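PDB 3TPA: heme-binding protein A from Haemophilus parasuis 29755, which probably binds glutathione, as a member of the family 5 extracellular solute-binding proteins. Local coordinates for residues N8-C13 with E219-S224; C13-P18 with V243-N248. The protein carries 1 engineered substitution. All coordinates share one frame; numbering follows the deposited sequence.

Contact 1. Residues N8-C13 with E219-S224; sequences NTLVNC and ERLIFS
Asn8 meets Glu219 where two parallel strands begin: its side-chain OD1 accepts the amide N of Glu219 at 2.8 Å, with the donor tilted 17° from the carbonyl plane. Its own backbone O receives N of Arg220 at 3.2 Å and, weakly, N of Glu219. The Glu219 carboxylate leads away from Asn8 to a salt bridge, OE1 with Lys215. Thr9 sits beside Arg220, a polar pair on a partly exposed face. With CG2 anti to the backbone N, the methyl reaches CD1 of Ile222 at 3.7 Å, while OG1 stands over the centre of one face of the Arg220 guanidinium. Leu10 looks to the opposite, buried face, where it lies alongside Leu221, the two pointing the same way, and CB touches CD1 of Leu221 at 3.8 Å. Both its backbone polar atoms face strand 220-224: N donates to O of Arg220, and O takes N of Ile222 at 2.9 Å in an almost straight bond. In the mixed sheet to which these strands belong, 9-14 runs parallel to both 220-225 and 243-244 and lies between them. Val11 therefore turns its amide N to the other flank, to OD2 of Asp242; it and Ile222 beside it are both beta-branched, which suits extended strands. Asn12 donates its N to O of Ile222 and accepts N of Ser224, both at 2.7 Å. With CG anti to the backbone N (chi1 -176°), its amide is carried beside Phe223, where ND2 stands 3.4 Å above the centre of one ring face; amide and ring planes are 85° apart. The CA-H of Cys13 meets O of small Ser224, CA to O 3.3 Å, and its SG forms the disulfide with Cys241.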
ATOM      1  N   ASN A   8      -0.036 -32.151   1.675  1.00 50.52           N
ATOM      2  CA  ASN A   8       0.589 -30.845   1.806  1.00 44.54           C
ATOM      3  C   ASN A   8      -0.404 -29.830   2.342  1.00 41.08           C
ATOM      4  O   ASN A   8      -1.360 -29.459   1.661  1.00 38.33           O
ATOM      5  CB  ASN A   8       1.154 -30.372   0.460  1.00 50.34           C
ATOM      6  CG  ASN A   8       0.483 -31.041  -0.730  1.00 57.59           C
ATOM      7  OD1 ASN A   8      -0.347 -30.441  -1.415  1.00 52.73           O
ATOM      8  ND2 ASN A   8       0.839 -32.295  -0.978  1.00 65.21           N
ATOM      9  N   THR A   9      -0.186 -29.400   3.577  1.00 31.94           N
ATOM     10  CA  THR A   9      -1.058 -28.427   4.217  1.00 32.99           C
ATOM     11  C   THR A   9      -0.248 -27.285   4.808  1.00 28.87           C
ATOM     12  O   THR A   9       0.440 -27.473   5.798  1.00 27.65           O
ATOM     13  CB  THR A   9      -1.856 -29.074   5.345  1.00 40.46           C
ATOM     14  OG1 THR A   9      -2.705 -30.089   4.802  1.00 42.77           O
ATOM     15  CG2 THR A   9      -2.697 -28.034   6.065  1.00 44.33           C
ATOM     16  N   LEU A  10      -0.334 -26.103   4.202  1.00 22.05           N
ATOM     17  CA  LEU A  10       0.364 -24.943   4.721  1.00 24.42           C
ATOM     18  C   LEU A  10      -0.410 -24.332   5.885  1.00 30.41           C
ATOM     19  O   LEU A  10      -1.610 -24.083   5.782  1.00 23.83           O
ATOM     20  CB  LEU A  10       0.565 -23.901   3.611  1.00 27.76           C
ATOM     21  CG  LEU A  10       1.412 -22.678   3.966  1.00 27.08           C
ATOM     22  CD1 LEU A  10       2.270 -22.280   2.785  1.00 26.09           C
ATOM     23  CD2 LEU A  10       0.543 -21.522   4.404  1.00 22.86           C
ATOM     24  N   VAL A  11       0.278 -24.100   7.000  1.00 22.93           N
ATOM     25  CA  VAL A  11      -0.347 -23.463   8.156  1.00 22.80           C
ATOM     26  C   VAL A  11       0.111 -22.005   8.285  1.00 21.12           C
ATOM     27  O   VAL A  11       1.292 -21.728   8.517  1.00 21.44           O
ATOM     28  CB  VAL A  11      -0.072 -24.252   9.463  1.00 28.12           C
ATOM     29  CG1 VAL A  11      -0.644 -23.516  10.671  1.00 31.22           C
ATOM     30  CG2 VAL A  11      -0.654 -25.655   9.371  1.00 29.38           C
ATOM     31  N   ASN A  12      -0.834 -21.080   8.117  1.00 19.55           N
ATOM     32  CA  ASN A  12      -0.553 -19.641   8.173  1.00 18.51           C
ATOM     33  C   ASN A  12      -1.075 -19.104   9.494  1.00 19.92           C
ATOM     34  O   ASN A  12      -2.280 -19.065   9.724  1.00 18.11           O
ATOM     35  CB  ASN A  12      -1.213 -18.918   6.984  1.00 21.04           C
ATOM     36  CG  ASN A  12      -0.890 -17.406   6.924  1.00 20.96           C
ATOM     37  OD1 ASN A  12       0.092 -16.928   7.481  1.00 22.79           O
ATOM     38  ND2 ASN A  12      -1.737 -16.662   6.238  1.00 20.51           N
ATOM     39  N   CYS A  13      -0.169 -18.695  10.372  1.00 18.52           N
ATOM     40  CA  CYS A  13      -0.569 -18.289  11.715  1.00 21.03           C
ATOM     41  C   CYS A  13      -0.660 -16.793  11.792  1.00 22.31           C
ATOM     42  O   CYS A  13       0.353 -16.100  11.699  1.00 23.31           O
ATOM     43  CB  CYS A  13       0.421 -18.803  12.763  1.00 18.99           C
ATOM     44  SG  CYS A  13       0.441 -20.583  12.904  1.00 26.95           S
ATOM     45  N   GLU A 219      -2.315 -28.490  -1.375  1.00 27.51           N
ATOM     46  CA  GLU A 219      -3.702 -28.941  -1.391  1.00 34.21           C
ATOM     47  C   GLU A 219      -4.611 -28.287  -0.354  1.00 32.71           C
ATOM     48  O   GLU A 219      -5.802 -28.125  -0.595  1.00 32.54           O
ATOM     49  CB  GLU A 219      -3.768 -30.468  -1.251  1.00 46.31           C
ATOM     50  CG  GLU A 219      -3.489 -31.195  -2.552  1.00 58.07           C
ATOM     51  CD  GLU A 219      -4.656 -31.112  -3.519  1.00 68.77           C
ATOM     52  OE1 GLU A 219      -4.430 -31.264  -4.738  1.00 74.95           O
ATOM     53  OE2 GLU A 219      -5.803 -30.906  -3.059  1.00 70.06           O
ATOM     54  N   ARG A 220      -4.075 -27.946   0.817  1.00 28.17           N
ATOM     55  CA  ARG A 220      -4.889 -27.343   1.886  1.00 31.15           C
ATOM     56  C   ARG A 220      -4.157 -26.210   2.610  1.00 34.66           C
ATOM     57  O   ARG A 220      -2.970 -26.302   2.946  1.00 34.07           O
ATOM     58  CB  ARG A 220      -5.317 -28.375   2.943  1.00 37.16           C
ATOM     59  CG  ARG A 220      -6.781 -28.829   2.897  1.00 48.43           C
ATOM     60  CD  ARG A 220      -6.901 -30.324   3.217  1.00 60.28           C
ATOM     61  NE  ARG A 220      -5.990 -31.139   2.421  1.00 73.42           N
ATOM     62  CZ  ARG A 220      -5.564 -32.350   2.736  1.00 78.37           C
ATOM     63  NH1 ARG A 220      -4.746 -32.969   1.905  1.00 80.70           N
ATOM     64  NH2 ARG A 220      -5.950 -32.954   3.862  1.00 77.33           N
ATOM     65  N   LEU A 221      -4.913 -25.160   2.874  1.00 27.48           N
ATOM     66  CA  LEU A 221      -4.408 -23.959   3.490  1.00 28.55           C
ATOM     67  C   LEU A 221      -5.179 -23.759   4.788  1.00 33.03           C
ATOM     68  O   LEU A 221      -6.413 -23.719   4.782  1.00 28.44           O
ATOM     69  CB  LEU A 221      -4.667 -22.778   2.556  1.00 28.60           C
ATOM     70  CG  LEU A 221      -3.569 -21.820   2.113  1.00 32.34           C
ATOM     71  CD1 LEU A 221      -2.341 -22.548   1.567  1.00 33.37           C
ATOM     72  CD2 LEU A 221      -4.162 -20.869   1.054  1.00 25.34           C
ATOM     73  N   ILE A 222      -4.466 -23.646   5.905  1.00 24.69           N
ATOM     74  CA  ILE A 222      -5.116 -23.295   7.160  1.00 25.68           C
ATOM     75  C   ILE A 222      -4.594 -21.968   7.685  1.00 26.54           C
ATOM     76  O   ILE A 222      -3.404 -21.837   7.965  1.00 24.41           O
ATOM     77  CB  ILE A 222      -4.911 -24.367   8.245  1.00 30.36           C
ATOM     78  CG1 ILE A 222      -5.382 -25.731   7.744  1.00 33.18           C
ATOM     79  CG2 ILE A 222      -5.658 -23.985   9.512  1.00 29.81           C
ATOM     80  CD1 ILE A 222      -5.061 -26.872   8.690  1.00 42.61           C
ATOM     81  N   PHE A 223      -5.487 -20.988   7.817  1.00 26.18           N
ATOM     82  CA  PHE A 223      -5.164 -19.754   8.525  1.00 25.41           C
ATOM     83  C   PHE A 223      -5.551 -19.913  10.001  1.00 27.07           C
ATOM     84  O   PHE A 223      -6.735 -19.874  10.337  1.00 24.27           O
ATOM     85  CB  PHE A 223      -5.925 -18.564   7.944  1.00 28.37           C
ATOM     86  CG  PHE A 223      -5.411 -18.073   6.599  1.00 25.37           C
ATOM     87  CD1 PHE A 223      -5.621 -16.762   6.215  1.00 23.24           C
ATOM     88  CD2 PHE A 223      -4.747 -18.923   5.731  1.00 23.41           C
ATOM     89  CE1 PHE A 223      -5.164 -16.294   4.977  1.00 22.89           C
ATOM     90  CE2 PHE A 223      -4.292 -18.472   4.498  1.00 28.12           C
ATOM     91  CZ  PHE A 223      -4.501 -17.152   4.123  1.00 21.01           C
ATOM     92  N   SER A 224      -4.557 -20.086  10.872  1.00 24.76           N
ATOM     93  CA  SER A 224      -4.815 -20.290  12.294  0.56 24.74           C
ATOM     94  C   SER A 224      -4.612 -19.015  13.105  1.00 25.36           C
ATOM     95  O   SER A 224      -3.509 -18.481  13.172  1.00 25.14           O
ATOM     96  CB  SER A 224      -3.922 -21.400  12.847  0.56 28.26           C
ATOM     97  OG  SER A 224      -4.021 -21.475  14.262  0.56 23.28           O
TER

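Contact 2. Residues C13-P18 with V243-N248; sequences CIATAP and VIDFPN
Cys13 pairs with Ile244 in a short parallel bridge that joins strand 243-244, outermost in this chain's mixed sheet, to strand 9-14; just beyond it both segments run into loops. The amide N of Cys13 donates to O of Val243 at 2.9 Å, nearly straight at N-H although the donor is tilted 24° from the carbonyl plane. Its carbonyl O is served less firmly, by a weak bond from N of Asp245 and a CA-H...O contact from Ile244. Where the ladder ends, the Asp245 side chain takes over. The carboxylate spans the gap to the loop: CG lies between the backbone N and the carbonyl carbon (chi1 67°), and both oxygens face the amide of Ala15. Each bond is weak, OD1 being the nearer at 2.9 Å from Ala15 N but bent to 124° at the hydrogen, OD2 straighter at 3.4 Å. Aspartate suits this place because its short arm carries two acceptors to the amides that follow the strand's end. OD2 also accepts from a water (2.6 Å from OD2) that in turn accepts from N of Thr16 (3.1 Å from the water), so one carboxylate serves two successive amides. Ile14 lays CB and CG2 against this oxygen, CB at 3.7 Å from OD2. NE and NH2 of Arg232, in helix 229-237, donate to the O atoms of Asp245 and Phe246. The small Ala15 leaves its amide accessible to the carboxylate and turns its methyl toward Phe246, CB lying 4.4 Å from CD2 of the ring.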
ATOM      1  N   CYS A  13      -0.169 -18.695  10.372  1.00 18.52           N
ATOM      2  CA  CYS A  13      -0.569 -18.289  11.715  1.00 21.03           C
ATOM      3  C   CYS A  13      -0.660 -16.793  11.792  1.00 22.31           C
ATOM      4  O   CYS A  13       0.353 -16.100  11.699  1.00 23.31           O
ATOM      5  CB  CYS A  13       0.421 -18.803  12.763  1.00 18.99           C
ATOM      6  SG  CYS A  13       0.441 -20.583  12.904  1.00 26.95           S
ATOM      7  N   ILE A  14      -1.883 -16.306  11.967  1.00 20.33           N
ATOM      8  CA  ILE A  14      -2.159 -14.883  11.915  1.00 18.35           C
ATOM      9  C   ILE A  14      -2.629 -14.311  13.250  1.00 26.40           C
ATOM     10  O   ILE A  14      -3.248 -15.002  14.054  1.00 24.67           O
ATOM     11  CB  ILE A  14      -3.192 -14.577  10.822  1.00 23.74           C
ATOM     12  CG1 ILE A  14      -4.438 -15.444  11.026  1.00 21.20           C
ATOM     13  CG2 ILE A  14      -2.587 -14.838   9.447  1.00 22.54           C
ATOM     14  CD1 ILE A  14      -5.584 -15.077  10.113  1.00 26.93           C
ATOM     15  N   ALA A  15      -2.346 -13.031  13.460  1.00 26.48           N
ATOM     16  CA  ALA A  15      -2.583 -12.384  14.744  1.00 29.67           C
ATOM     17  C   ALA A  15      -4.057 -12.135  15.051  1.00 35.30           C
ATOM     18  O   ALA A  15      -4.482 -12.265  16.197  1.00 35.00           O
ATOM     19  CB  ALA A  15      -1.811 -11.089  14.826  1.00 27.56           C
ATOM     20  N   THR A  16      -4.837 -11.768  14.040  1.00 30.72           N
ATOM     21  CA  THR A  16      -6.250 -11.466  14.282  1.00 32.91           C
ATOM     22  C   THR A  16      -7.175 -12.111  13.249  1.00 32.04           C
ATOM     23  O   THR A  16      -6.763 -12.395  12.128  1.00 23.79           O
ATOM     24  CB  THR A  16      -6.492  -9.951  14.305  1.00 38.82           C
ATOM     25  OG1 THR A  16      -6.134  -9.400  13.035  1.00 43.54           O
ATOM     26  CG2 THR A  16      -5.650  -9.282  15.402  1.00 40.79           C
ATOM     27  N   ALA A  17      -8.427 -12.340  13.635  1.00 28.21           N
ATOM     28  CA  ALA A  17      -9.393 -12.969  12.742  1.00 28.68           C
ATOM     29  C   ALA A  17      -9.784 -11.968  11.647  1.00 29.99           C
ATOM     30  O   ALA A  17      -9.996 -10.792  11.940  1.00 30.89           O
ATOM     31  CB  ALA A  17     -10.617 -13.407  13.529  1.00 29.95           C
ATOM     32  N   PRO A  18      -9.842 -12.410  10.378  1.00 29.23           N
ATOM     33  CA  PRO A  18     -10.216 -11.432   9.342  1.00 27.78           C
ATOM     34  C   PRO A  18     -11.673 -10.998   9.486  1.00 32.09           C
ATOM     35  O   PRO A  18     -12.566 -11.843   9.544  1.00 29.67           O
ATOM     36  CB  PRO A  18     -10.004 -12.198   8.027  1.00 26.53           C
ATOM     37  CG  PRO A  18      -9.990 -13.643   8.406  1.00 30.08           C
ATOM     38  CD  PRO A  18      -9.424 -13.699   9.801  1.00 28.93           C
ATOM     39  N   VAL A 243       4.073 -19.994   8.330  1.00 14.53           N
ATOM     40  CA  VAL A 243       4.236 -18.562   8.091  1.00 14.65           C
ATOM     41  C   VAL A 243       3.643 -17.855   9.296  1.00 17.51           C
ATOM     42  O   VAL A 243       2.663 -18.329   9.845  1.00 15.17           O
ATOM     43  CB  VAL A 243       3.425 -18.084   6.844  1.00 21.12           C
ATOM     44  CG1 VAL A 243       3.806 -16.646   6.434  1.00 19.85           C
ATOM     45  CG2 VAL A 243       3.570 -19.041   5.670  1.00 21.55           C
ATOM     46  N   ILE A 244       4.211 -16.720   9.695  1.00 13.64           N
ATOM     47  CA  ILE A 244       3.578 -15.887  10.710  1.00 17.75           C
ATOM     48  C   ILE A 244       3.510 -14.437  10.255  1.00 19.45           C
ATOM     49  O   ILE A 244       4.280 -14.004   9.394  1.00 19.76           O
ATOM     50  CB  ILE A 244       4.317 -15.955  12.073  1.00 22.25           C
ATOM     51  CG1 ILE A 244       5.715 -15.335  11.955  1.00 22.80           C
ATOM     52  CG2 ILE A 244       4.381 -17.396  12.580  1.00 21.32           C
ATOM     53  CD1 ILE A 244       6.381 -15.059  13.296  1.00 15.67           C
ATOM     54  N   ASP A 245       2.580 -13.685  10.832  1.00 20.26           N
ATOM     55  CA  ASP A 245       2.507 -12.257  10.562  1.00 19.71           C
ATOM     56  C   ASP A 245       2.844 -11.455  11.825  1.00 18.55           C
ATOM     57  O   ASP A 245       3.023 -12.020  12.906  1.00 18.91           O
ATOM     58  CB  ASP A 245       1.143 -11.863   9.974  1.00 20.33           C
ATOM     59  CG  ASP A 245      -0.005 -12.017  10.954  1.00 29.74           C
ATOM     60  OD1 ASP A 245       0.191 -12.590  12.049  1.00 26.72           O
ATOM     61  OD2 ASP A 245      -1.125 -11.572  10.608  1.00 29.20           O
ATOM     62  N   PHE A 246       2.954 -10.140  11.658  1.00 21.17           N
ATOM     63  CA  PHE A 246       3.292  -9.212  12.744  1.00 20.88           C
ATOM     64  C   PHE A 246       4.277  -9.791  13.768  1.00 25.51           C
ATOM     65  O   PHE A 246       3.983  -9.847  14.954  1.00 23.75           O
ATOM     66  CB  PHE A 246       2.018  -8.686  13.426  1.00 20.69           C
ATOM     67  CG  PHE A 246       1.122  -7.883  12.498  1.00 21.91           C
ATOM     68  CD1 PHE A 246       1.372  -6.545  12.245  1.00 24.36           C
ATOM     69  CD2 PHE A 246       0.052  -8.481  11.860  1.00 27.13           C
ATOM     70  CE1 PHE A 246       0.551  -5.809  11.370  1.00 31.68           C
ATOM     71  CE2 PHE A 246      -0.770  -7.754  10.988  1.00 26.15           C
ATOM     72  CZ  PHE A 246      -0.523  -6.419  10.744  1.00 23.40           C
ATOM     73  N   PRO A 247       5.466 -10.203  13.303  1.00 19.98           N
ATOM     74  CA  PRO A 247       6.505 -10.624  14.241  1.00 22.39           C
ATOM     75  C   PRO A 247       6.945  -9.473  15.145  1.00 23.47           C
ATOM     76  O   PRO A 247       7.120  -8.359  14.661  1.00 19.72           O
ATOM     77  CB  PRO A 247       7.664 -11.008  13.321  1.00 17.67           C
ATOM     78  CG  PRO A 247       7.463 -10.158  12.094  1.00 21.72           C
ATOM     79  CD  PRO A 247       5.969 -10.091  11.922  1.00 19.26           C
ATOM     80  N   ASN A 248       7.113  -9.720  16.444  1.00 20.86           N
ATOM     81  CA  ASN A 248       7.701  -8.703  17.307  0.53 23.97           C
ATOM     82  C   ASN A 248       9.093  -8.357  16.809  1.00 21.66           C
ATOM     83  O   ASN A 248       9.909  -9.242  16.547  1.00 17.74           O
ATOM     84  CB  ASN A 248       7.781  -9.179  18.759  0.53 24.01           C
ATOM     85  CG  ASN A 248       6.514  -8.901  19.542  0.53 22.22           C
ATOM     86  OD1 ASN A 248       5.644  -8.144  19.109  0.53 18.35           O
ATOM     87  ND2 ASN A 248       6.406  -9.517  20.715  0.53 22.78           N
TER
HETATM   88  O   HOH W   1      -3.423 -10.784  11.508  1.00 24.85           O

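In the fold
From the N terminus, strand 9-14 enters first, and its partners come over 200 residues later. Contact 1 closes a loop of about 205 residues by pairing it with strand 220-225, which is already joined to 202-207 on its far side; contact 2, after helix 229-237, closes one of about 224 by adding strand 243-244 on the other flank. The two loops cross rather than nest, since their segments alternate along the chain, and they share Cys13. Strand 9-14 is thus bracketed within the mixed sheet, and the disulfide Cys13-Cys241 ties it covalently to the chain just before 243-244. Val243 also packs on Val488 and Leu490, bringing the long strand 478-491 of another sheet against this edge.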